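Local coordinates for protein HI1317 (Haemophilus influenzae, PDB 1JOV) that probably interconverts the alpha and beta anomers of D-glucose 6-phosphate, at residues D20-H25 / I35-A40; G66-G71 / T90-L95; A123-V128 / L135-Y140. All coordinates share one frame; numbering follows the deposited sequence.

Interaction 1. Residues D20-H25 / I35-A40; sequences DIPVLH and ISLQGA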
loop_
_atom_site.group_PDB
_atom_site.type_symbol
_atom_site.label_atom_id
_atom_site.label_comp_id
_atom_site.label_asym_id
_atom_site.label_seq_id
_atom_site.Cartn_x
_atom_site.Cartn_y
_atom_site.Cartn_z
ATOM N N ASP A 20 -15.582 -5.023 12.232
ATOM C CA ASP A 20 -14.974 -4.338 13.405
ATOM C C ASP A 20 -14.305 -2.981 13.132
ATOM O O ASP A 20 -14.073 -2.205 14.058
ATOM C CB ASP A 20 -13.860 -5.223 13.972
ATOM C CG ASP A 20 -14.393 -6.390 14.778
ATOM O OD1 ASP A 20 -15.608 -6.418 15.056
ATOM O OD2 ASP A 20 -13.597 -7.270 15.136
ATOM N N ILE A 21 -13.945 -2.675 11.890
ATOM C CA ILE A 21 -13.090 -1.557 11.569
ATOM C C ILE A 21 -13.746 -0.377 10.809
ATOM O O ILE A 21 -14.453 -0.593 9.823
ATOM C CB ILE A 21 -11.975 -2.117 10.679
ATOM C CG1 ILE A 21 -10.975 -3.002 11.437
ATOM C CG2 ILE A 21 -11.249 -0.963 9.981
ATOM C CD1 ILE A 21 -10.126 -3.863 10.537
ATOM N N PRO A 22 -13.515 0.868 11.252
ATOM C CA PRO A 22 -14.101 2.049 10.576
ATOM C C PRO A 22 -13.308 2.362 9.310
ATOM O O PRO A 22 -12.044 2.291 9.373
ATOM C CB PRO A 22 -13.984 3.143 11.626
ATOM C CG PRO A 22 -13.100 2.582 12.668
ATOM C CD PRO A 22 -12.710 1.227 12.421
ATOM N N VAL A 23 -14.001 2.638 8.239
ATOM C CA VAL A 23 -13.433 2.882 6.933
ATOM C C VAL A 23 -14.027 4.134 6.321
ATOM O O VAL A 23 -15.244 4.284 6.188
ATOM C CB VAL A 23 -13.655 1.658 5.982
ATOM C CG1 VAL A 23 -13.085 1.937 4.585
ATOM C CG2 VAL A 23 -13.041 0.418 6.596
ATOM N N LEU A 24 -13.186 5.068 5.881
ATOM C CA LEU A 24 -13.718 6.176 5.170
ATOM C C LEU A 24 -14.014 5.796 3.758
ATOM O O LEU A 24 -13.161 5.160 3.081
ATOM C CB LEU A 24 -12.699 7.319 5.117
ATOM C CG LEU A 24 -12.487 8.053 6.343
ATOM C CD1 LEU A 24 -11.223 8.942 6.245
ATOM C CD2 LEU A 24 -13.704 8.942 6.540
ATOM N N HIS A 25 -15.175 6.245 3.265
ATOM C CA HIS A 25 -15.525 6.103 1.865
ATOM C C HIS A 25 -15.551 7.485 1.171
ATOM O O HIS A 25 -16.292 8.374 1.569
ATOM C CB HIS A 25 -16.936 5.526 1.696
ATOM C CG HIS A 25 -17.123 4.082 2.167
ATOM N ND1 HIS A 25 -18.049 3.233 1.614
ATOM C CD2 HIS A 25 -16.475 3.392 3.133
ATOM C CE1 HIS A 25 -17.987 2.051 2.204
ATOM N NE2 HIS A 25 -17.036 2.126 3.138
ATOM N N ILE A 35 -10.526 4.048 2.875
ATOM C CA ILE A 35 -9.333 4.079 3.749
ATOM C C ILE A 35 -9.691 3.529 5.126
ATOM O O ILE A 35 -10.524 4.097 5.849
ATOM C CB ILE A 35 -8.790 5.515 3.979
ATOM C CG1 ILE A 35 -8.535 6.183 2.599
ATOM C CG2 ILE A 35 -7.467 5.444 4.865
ATOM C CD1 ILE A 35 -9.700 6.996 1.896
ATOM N N SER A 36 -9.078 2.442 5.536
ATOM C CA SER A 36 -9.363 1.924 6.847
ATOM C C SER A 36 -8.658 2.844 7.888
ATOM O O SER A 36 -7.445 3.143 7.800
ATOM C CB SER A 36 -8.716 0.539 6.973
ATOM O OG SER A 36 -8.476 0.221 8.326
ATOM N N LEU A 37 -9.339 3.221 8.951
ATOM C CA LEU A 37 -8.634 4.013 10.000
ATOM C C LEU A 37 -7.616 3.134 10.784
ATOM O O LEU A 37 -6.652 3.641 11.364
ATOM C CB LEU A 37 -9.650 4.649 10.944
ATOM C CG LEU A 37 -10.599 5.707 10.372
ATOM C CD1 LEU A 37 -11.261 6.485 11.510
ATOM C CD2 LEU A 37 -9.859 6.654 9.430
ATOM N N GLN A 38 -7.841 1.815 10.732
ATOM C CA GLN A 38 -6.878 0.926 11.324
ATOM C C GLN A 38 -5.695 0.956 10.319
ATOM O O GLN A 38 -5.848 0.562 9.162
ATOM C CB GLN A 38 -7.330 -0.506 11.517
ATOM C CG GLN A 38 -6.190 -1.418 11.942
ATOM C CD GLN A 38 -6.640 -2.837 12.140
ATOM O OE1 GLN A 38 -7.415 -3.115 13.052
ATOM N NE2 GLN A 38 -6.294 -3.892 11.419
ATOM N N GLY A 39 -4.554 1.384 10.768
ATOM C CA GLY A 39 -3.329 1.398 9.932
ATOM C C GLY A 39 -3.354 2.539 8.869
ATOM O O GLY A 39 -2.501 2.486 7.941
ATOM N N ALA A 40 -4.270 3.491 8.986
ATOM C CA ALA A 40 -4.427 4.544 7.949
ATOM C C ALA A 40 -4.234 3.869 6.602
ATOM O O ALA A 40 -3.391 4.323 5.770
ATOM C CB ALA A 40 -3.340 5.633 8.186
#

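Interaction 2. Residues G66-G71 / T90-L95; sequences GNAIRG and TARIRL. With SO4 (sulfate ion), chain B.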
loop_
_atom_site.group_PDB
_atom_site.type_symbol
_atom_site.label_atom_id
_atom_site.label_comp_id
_atom_site.label_asym_id
_atom_site.label_seq_id
_atom_site.Cartn_x
_atom_site.Cartn_y
_atom_site.Cartn_z
ATOM N N GLY A 66 -7.356 -5.006 15.106
ATOM C CA GLY A 66 -6.094 -5.562 15.534
ATOM C C GLY A 66 -5.364 -6.596 14.693
ATOM O O GLY A 66 -4.242 -7.020 15.065
ATOM N N ASN A 67 -5.975 -7.017 13.587
ATOM C CA ASN A 67 -5.511 -7.982 12.625
ATOM C C ASN A 67 -5.269 -7.252 11.265
ATOM O O ASN A 67 -6.198 -6.641 10.763
ATOM C CB ASN A 67 -6.642 -8.991 12.413
ATOM C CG ASN A 67 -6.285 -10.072 11.468
ATOM O OD1 ASN A 67 -6.797 -10.104 10.340
ATOM N ND2 ASN A 67 -5.346 -10.965 11.866
ATOM N N ALA A 68 -4.059 -7.331 10.818
ATOM C CA ALA A 68 -3.620 -6.569 9.641
ATOM C C ALA A 68 -4.492 -6.908 8.495
ATOM O O ALA A 68 -4.819 -8.090 8.282
ATOM C CB ALA A 68 -2.166 -6.822 9.306
ATOM N N ILE A 69 -4.952 -5.901 7.760
ATOM C CA ILE A 69 -5.775 -6.108 6.605
ATOM C C ILE A 69 -4.929 -6.521 5.418
ATOM O O ILE A 69 -3.894 -5.918 5.132
ATOM C CB ILE A 69 -6.565 -4.784 6.261
ATOM C CG1 ILE A 69 -7.565 -4.448 7.394
ATOM C CG2 ILE A 69 -7.264 -4.768 4.874
ATOM C CD1 ILE A 69 -8.001 -2.935 7.390
ATOM N N ARG A 70 -5.359 -7.564 4.686
ATOM C CA ARG A 70 -4.649 -8.156 3.588
ATOM C C ARG A 70 -5.026 -7.483 2.297
ATOM O O ARG A 70 -6.029 -7.798 1.599
ATOM C CB ARG A 70 -4.978 -9.692 3.496
ATOM C CG ARG A 70 -4.277 -10.346 2.385
ATOM C CD ARG A 70 -2.708 -10.424 2.482
ATOM N NE ARG A 70 -2.248 -11.321 3.545
ATOM C CZ ARG A 70 -1.042 -11.369 4.058
ATOM N NH1 ARG A 70 -0.071 -10.626 3.519
ATOM N NH2 ARG A 70 -0.742 -12.226 5.066
ATOM N N GLY A 71 -4.232 -6.492 1.894
ATOM C CA GLY A 71 -4.534 -5.758 0.661
ATOM C C GLY A 71 -4.370 -4.259 0.758
ATOM O O GLY A 71 -4.067 -3.757 1.836
ATOM N N THR A 90 3.872 -2.100 14.200
ATOM C CA THR A 90 2.576 -1.951 14.843
ATOM C C THR A 90 1.693 -0.948 14.151
ATOM O O THR A 90 0.500 -0.841 14.434
ATOM C CB THR A 90 2.783 -1.482 16.316
ATOM O OG1 THR A 90 3.552 -0.265 16.318
ATOM C CG2 THR A 90 3.714 -2.469 17.154
ATOM N N ALA A 91 2.261 -0.188 13.249
ATOM C CA ALA A 91 1.454 0.803 12.597
ATOM C C ALA A 91 0.157 0.255 11.946
ATOM O O ALA A 91 -0.880 0.901 11.999
ATOM C CB ALA A 91 2.280 1.517 11.528
ATOM N N ARG A 92 0.243 -0.920 11.355
ATOM C CA ARG A 92 -0.844 -1.362 10.516
ATOM C C ARG A 92 -1.980 -2.057 11.340
ATOM O O ARG A 92 -3.022 -2.395 10.774
ATOM C CB ARG A 92 -0.285 -2.334 9.487
ATOM C CG ARG A 92 0.225 -3.689 10.072
ATOM C CD ARG A 92 0.717 -4.550 8.958
ATOM N NE ARG A 92 1.255 -5.821 9.505
ATOM C CZ ARG A 92 1.360 -6.975 8.843
ATOM N NH1 ARG A 92 1.005 -7.091 7.595
ATOM N NH2 ARG A 92 1.924 -8.038 9.491
ATOM N N ILE A 93 -1.681 -2.247 12.613
ATOM C CA ILE A 93 -2.635 -2.801 13.585
ATOM C C ILE A 93 -3.168 -1.880 14.662
ATOM O O ILE A 93 -3.791 -2.350 15.628
ATOM C CB ILE A 93 -2.049 -4.065 14.208
ATOM C CG1 ILE A 93 -0.737 -3.812 14.868
ATOM C CG2 ILE A 93 -2.036 -5.066 13.137
ATOM C CD1 ILE A 93 -0.232 -5.049 15.851
ATOM N N ARG A 94 -2.908 -0.574 14.535
ATOM C CA ARG A 94 -3.289 0.454 15.478
ATOM C C ARG A 94 -4.230 1.484 14.755
ATOM O O ARG A 94 -4.185 1.569 13.561
ATOM C CB ARG A 94 -2.090 1.212 15.999
ATOM C CG ARG A 94 -1.169 0.336 16.877
ATOM C CD ARG A 94 0.328 0.853 17.096
ATOM N NE ARG A 94 0.376 2.198 17.639
ATOM C CZ ARG A 94 1.457 2.967 17.646
ATOM N NH1 ARG A 94 2.609 2.523 17.114
ATOM N NH2 ARG A 94 1.380 4.206 18.182
ATOM N N LEU A 95 -5.184 2.022 15.475
ATOM C CA LEU A 95 -6.136 2.960 14.911
ATOM C C LEU A 95 -5.400 4.297 14.777
ATOM O O LEU A 95 -4.806 4.801 15.732
ATOM C CB LEU A 95 -7.305 3.285 15.904
ATOM C CG LEU A 95 -8.305 2.182 15.735
ATOM C CD1 LEU A 95 -9.281 2.168 16.951
ATOM C CD2 LEU A 95 -9.028 2.442 14.480
HETATM S S SO4 B . 1.879 -10.758 6.954
HETATM O O1 SO4 B . 1.133 -9.692 6.314
HETATM O O2 SO4 B . 3.255 -10.498 6.657
HETATM O O3 SO4 B . 1.483 -12.096 6.460
HETATM O O4 SO4 B . 1.576 -10.776 8.360
HETATM O O HOH W 1 -4.466 -3.187 8.752
#

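Interaction 3. Residues A123-V128 / L135-Y140; sequences AKVSMV and LTFTHY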
loop_
_atom_site.group_PDB
_atom_site.type_symbol
_atom_site.label_atom_id
_atom_site.label_comp_id
_atom_site.label_asym_id
_atom_site.label_seq_id
_atom_site.Cartn_x
_atom_site.Cartn_y
_atom_site.Cartn_z
ATOM N N ALA A 123 3.516 9.407 13.851
ATOM C CA ALA A 123 3.657 9.301 12.381
ATOM C C ALA A 123 2.447 9.973 11.749
ATOM O O ALA A 123 1.389 10.213 12.374
ATOM C CB ALA A 123 3.788 7.810 11.913
ATOM N N LYS A 124 2.610 10.261 10.483
ATOM C CA LYS A 124 1.547 10.894 9.723
ATOM C C LYS A 124 1.368 10.177 8.371
ATOM O O LYS A 124 2.339 9.633 7.855
ATOM C CB LYS A 124 1.871 12.374 9.536
ATOM C CG LYS A 124 0.795 13.207 8.840
ATOM C CD LYS A 124 1.054 14.687 9.009
ATOM C CE LYS A 124 2.381 15.115 8.394
ATOM N NZ LYS A 124 2.525 16.593 8.349
ATOM N N VAL A 125 0.205 10.174 7.786
ATOM C CA VAL A 125 0.060 9.715 6.395
ATOM C C VAL A 125 -0.802 10.729 5.692
ATOM O O VAL A 125 -1.862 11.121 6.198
ATOM C CB VAL A 125 -0.611 8.328 6.265
ATOM C CG1 VAL A 125 -1.059 8.091 4.839
ATOM C CG2 VAL A 125 0.341 7.225 6.719
ATOM N N SER A 126 -0.358 11.157 4.504
ATOM C CA SER A 126 -1.254 11.984 3.718
ATOM C C SER A 126 -1.592 11.254 2.430
ATOM O O SER A 126 -0.792 10.540 1.862
ATOM C CB SER A 126 -0.622 13.351 3.267
ATOM O OG SER A 126 0.541 13.144 2.485
ATOM N N MET A 127 -2.773 11.524 1.906
ATOM C CA MET A 127 -3.181 10.934 0.655
ATOM C C MET A 127 -3.818 12.028 -0.202
ATOM O O MET A 127 -4.688 12.697 0.290
ATOM C CB MET A 127 -4.231 9.823 0.866
ATOM C CG MET A 127 -3.674 8.712 1.817
ATOM S SD MET A 127 -4.999 7.452 2.044
ATOM C CE MET A 127 -4.199 6.430 3.315
ATOM N N VAL A 128 -3.347 12.217 -1.433
ATOM C CA VAL A 128 -3.840 13.236 -2.320
ATOM C C VAL A 128 -4.400 12.523 -3.566
ATOM O O VAL A 128 -3.680 11.822 -4.261
ATOM C CB VAL A 128 -2.741 14.264 -2.733
ATOM C CG1 VAL A 128 -3.344 15.360 -3.610
ATOM C CG2 VAL A 128 -2.069 14.859 -1.509
ATOM N N LEU A 135 0.461 9.022 -1.921
ATOM C CA LEU A 135 0.434 8.632 -0.538
ATOM C C LEU A 135 1.827 8.821 0.107
ATOM O O LEU A 135 2.796 8.255 -0.395
ATOM C CB LEU A 135 0.063 7.172 -0.538
ATOM C CG LEU A 135 -0.265 6.552 0.776
ATOM C CD1 LEU A 135 -1.134 5.327 0.573
ATOM C CD2 LEU A 135 0.994 6.199 1.532
ATOM N N THR A 136 1.915 9.584 1.158
ATOM C CA THR A 136 3.207 9.870 1.813
ATOM C C THR A 136 3.139 9.480 3.268
ATOM O O THR A 136 2.126 9.755 3.914
ATOM C CB THR A 136 3.501 11.376 1.784
ATOM O OG1 THR A 136 3.591 11.803 0.431
ATOM C CG2 THR A 136 4.803 11.680 2.492
ATOM N N PHE A 137 4.169 8.835 3.764
ATOM C CA PHE A 137 4.270 8.464 5.154
ATOM C C PHE A 137 5.423 9.253 5.790
ATOM O O PHE A 137 6.486 9.305 5.192
ATOM C CB PHE A 137 4.561 6.939 5.353
ATOM C CG PHE A 137 4.948 6.523 6.750
ATOM C CD1 PHE A 137 3.976 6.173 7.670
ATOM C CD2 PHE A 137 6.272 6.515 7.191
ATOM C CE1 PHE A 137 4.300 5.823 8.991
ATOM C CE2 PHE A 137 6.622 6.172 8.495
ATOM C CZ PHE A 137 5.635 5.820 9.417
ATOM N N THR A 138 5.246 9.859 6.976
ATOM C CA THR A 138 6.326 10.568 7.666
ATOM C C THR A 138 6.411 10.021 9.043
ATOM O O THR A 138 5.401 9.882 9.780
ATOM C CB THR A 138 6.016 12.092 7.793
ATOM O OG1 THR A 138 5.719 12.592 6.457
ATOM C CG2 THR A 138 7.300 12.838 8.345
ATOM N N HIS A 139 7.651 9.892 9.464
ATOM C CA HIS A 139 8.045 9.378 10.755
ATOM C C HIS A 139 8.398 10.489 11.753
ATOM O O HIS A 139 9.231 11.303 11.425
ATOM C CB HIS A 139 9.339 8.590 10.438
ATOM C CG HIS A 139 10.188 8.229 11.596
ATOM N ND1 HIS A 139 9.727 7.622 12.745
ATOM C CD2 HIS A 139 11.534 8.349 11.750
ATOM C CE1 HIS A 139 10.765 7.367 13.536
ATOM N NE2 HIS A 139 11.852 7.855 12.983
ATOM N N TYR A 140 7.787 10.469 12.933
ATOM C CA TYR A 140 8.118 11.416 13.965
ATOM C C TYR A 140 8.592 10.710 15.215
ATOM O O TYR A 140 8.492 11.236 16.336
ATOM C CB TYR A 140 6.908 12.293 14.283
ATOM C CG TYR A 140 6.581 13.219 13.105
ATOM C CD1 TYR A 140 7.447 14.212 12.693
ATOM C CD2 TYR A 140 5.385 13.068 12.443
ATOM C CE1 TYR A 140 7.090 15.018 11.598
ATOM C CE2 TYR A 140 5.026 13.846 11.381
ATOM C CZ TYR A 140 5.871 14.818 10.939
ATOM O OH TYR A 140 5.536 15.607 9.867
HETATM O O HOH W 2 0.829 12.624 -0.138
#

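Interaction 1. Residues D20-H25 / I35-A40
L24 and I35 face each other as an antiparallel hydrogen-bonded pair in the beta hairpin of strands 21-28 and 31-36, two inner strands of the five-stranded antiparallel sheet built from the first strands of the chain (3-10 to 41-47) in this galactose-mutarotase-like fold. The pair is tied both ways, L24 N to I35 O at 2.8 Å and I35 N to L24 O at 2.9 Å. Next to it V23 and S36 form a non-hydrogen-bonded pair with CA atoms 4.2 Å apart; V23 CA also makes a CA-H...O contact with I35 O. L37 N then bonds almost straight (171°) to P22 O.

Packing is close where the buried I21 lies against S36, the last strand residue, and Q38 just beyond it. Its CG2, anti to the backbone N, touches S36 OG at 3.4 Å, while CD1 reaches the amide of Q38. That amide is held from outside the hairpin: OE1 accepts from G66 N and NE2 makes a weak bond to N67 O. The side chain of I69 touches both I21 and S36. L24 CD1 approaches L37 CD2 only at 4.2 Å, and F112 of strand 107-115 packs on I35 and L37.

The looser side is that of P22 and L37, both partly exposed. P22 CB comes no nearer than 4.3 Å to L37 CD1, so the pyrrolidine ring and the leucine tip barely touch. The type II turn L37-A40 follows, with S36 OG donating to a lone pair of Q38 O at 2.8 Å, in the carbonyl plane.

Interaction 2. Residues G66-G71 / T90-L95
A68 and R92 form the centre of this contact between two loops, which has no direct hydrogen bond across it. The van der Waals part is a methyl laid over the guanidinium: A68 CB sits 3.3 Å above one face of the R92 group, offset toward its rim, with CZ and NE each 3.6 Å away. R92 CG takes the position between backbone N and carbonyl carbon (chi1 68°), and the chain runs extended from CG to NE, which brings CD close to the same methyl. The apolar part is I93 CG2, which lies against A68 CB and the G66-A68 backbone, 3.5 Å from G66 O.

One polar link, between the backbones, runs through water. Water 1 accepts from I69 N and donates to R92 O, at 2.6 Å, joining the two backbones where they do not bond directly. Within 90-95, I93 N bonds to T90 O, and R94 NH1 donates to T90 OG1 in the plane of its guanidinium. R94 NH1 also forms a salt bridge with E122.

The ionic part gathers on a sulfate, probably from the crystallisation liquor. R92 meets it with its edge, NH1 giving a nearly straight bond to O1 (175°) and NH2 a second to O4. From 66-71, R70 bends at chi2 and chi3 and donates NH2 to O3 at 2.6 Å. R70 is also held by Y152 OH and S234 O.

R92 lies about 6 Å, side chain to side chain, from H150, a predicted active-site residue. With R70 NH1 and R92 NH1 5.5 Å apart, the anion probably offsets the repulsion of like charges; the arrangement is consistent with a site for the phosphate of a sugar phosphate.

Interaction 3. Residues A123-V128 / L135-Y140
F137 and Y140 are the flat groups that meet strand 121-129. V125 CG2, anti to its own carbonyl carbon, stands near the plane of the F137 ring, 3.9 Å from CD1, and the two side chains cross at about a right angle. A123 CB approaches the same ring obliquely, 3.6 Å from CE1. Around the Y140 ring, K124 CB lies at the edge near CE2 and A123 CA comes in obliquely, while F258 makes an edge-to-face contact with it.

The backbones form an antiparallel beta hairpin within the eight-stranded sheet, one of the large sheets of the beta-supersandwich fold of the galactose-mutarotase superfamily. K124 with T138 and S126 with T136 are its hydrogen-bonded pairs, each joined by two N-H...O bonds, such as K124 N to T138 O at 2.9 Å. Between them, CA-H...O contacts such as V125 CA to T136 O, 3.2 Å, fill in the ladder.

Side chains divide by face. A123, V125, M127, L135 and F137 share an apolar face, where M127 and L135 lie side by side, pointing the same way, with CG atoms 4.2 Å apart. W96 packs on A123, V125 and F137, and L149 of strand 145-154 on L135 and F137. The other face, of K124, S126, T136 and T138, is more polar: S126 OG touches T136 CB at 3.5 Å, and water 2 bridges the two hydroxyls, 2.7 Å from S126 OG and 2.9 Å from T136 OG1.

From the N terminus the three contacts follow in series, none enclosing or crossing another. Interaction 1 closes a short hairpin in the five-stranded sheet. Interaction 2 closes a longer excursion, bringing the loop before strand 97-104 back against the one after strand 41-47, with the short strand 75-76 in between. Interaction 3 is again a hairpin, within the eight-stranded sheet. Interactions 1 and 2 touch directly: G39 N probably bonds to R94 O. Interactions 1 and 3 meet through M127 CE, against A40 O and I35 CG2, packing the eight-stranded sheet against strand 31-36 and the turn after it. Interactions 2 and 3 do not touch, their nearest atoms being about 5 Å apart.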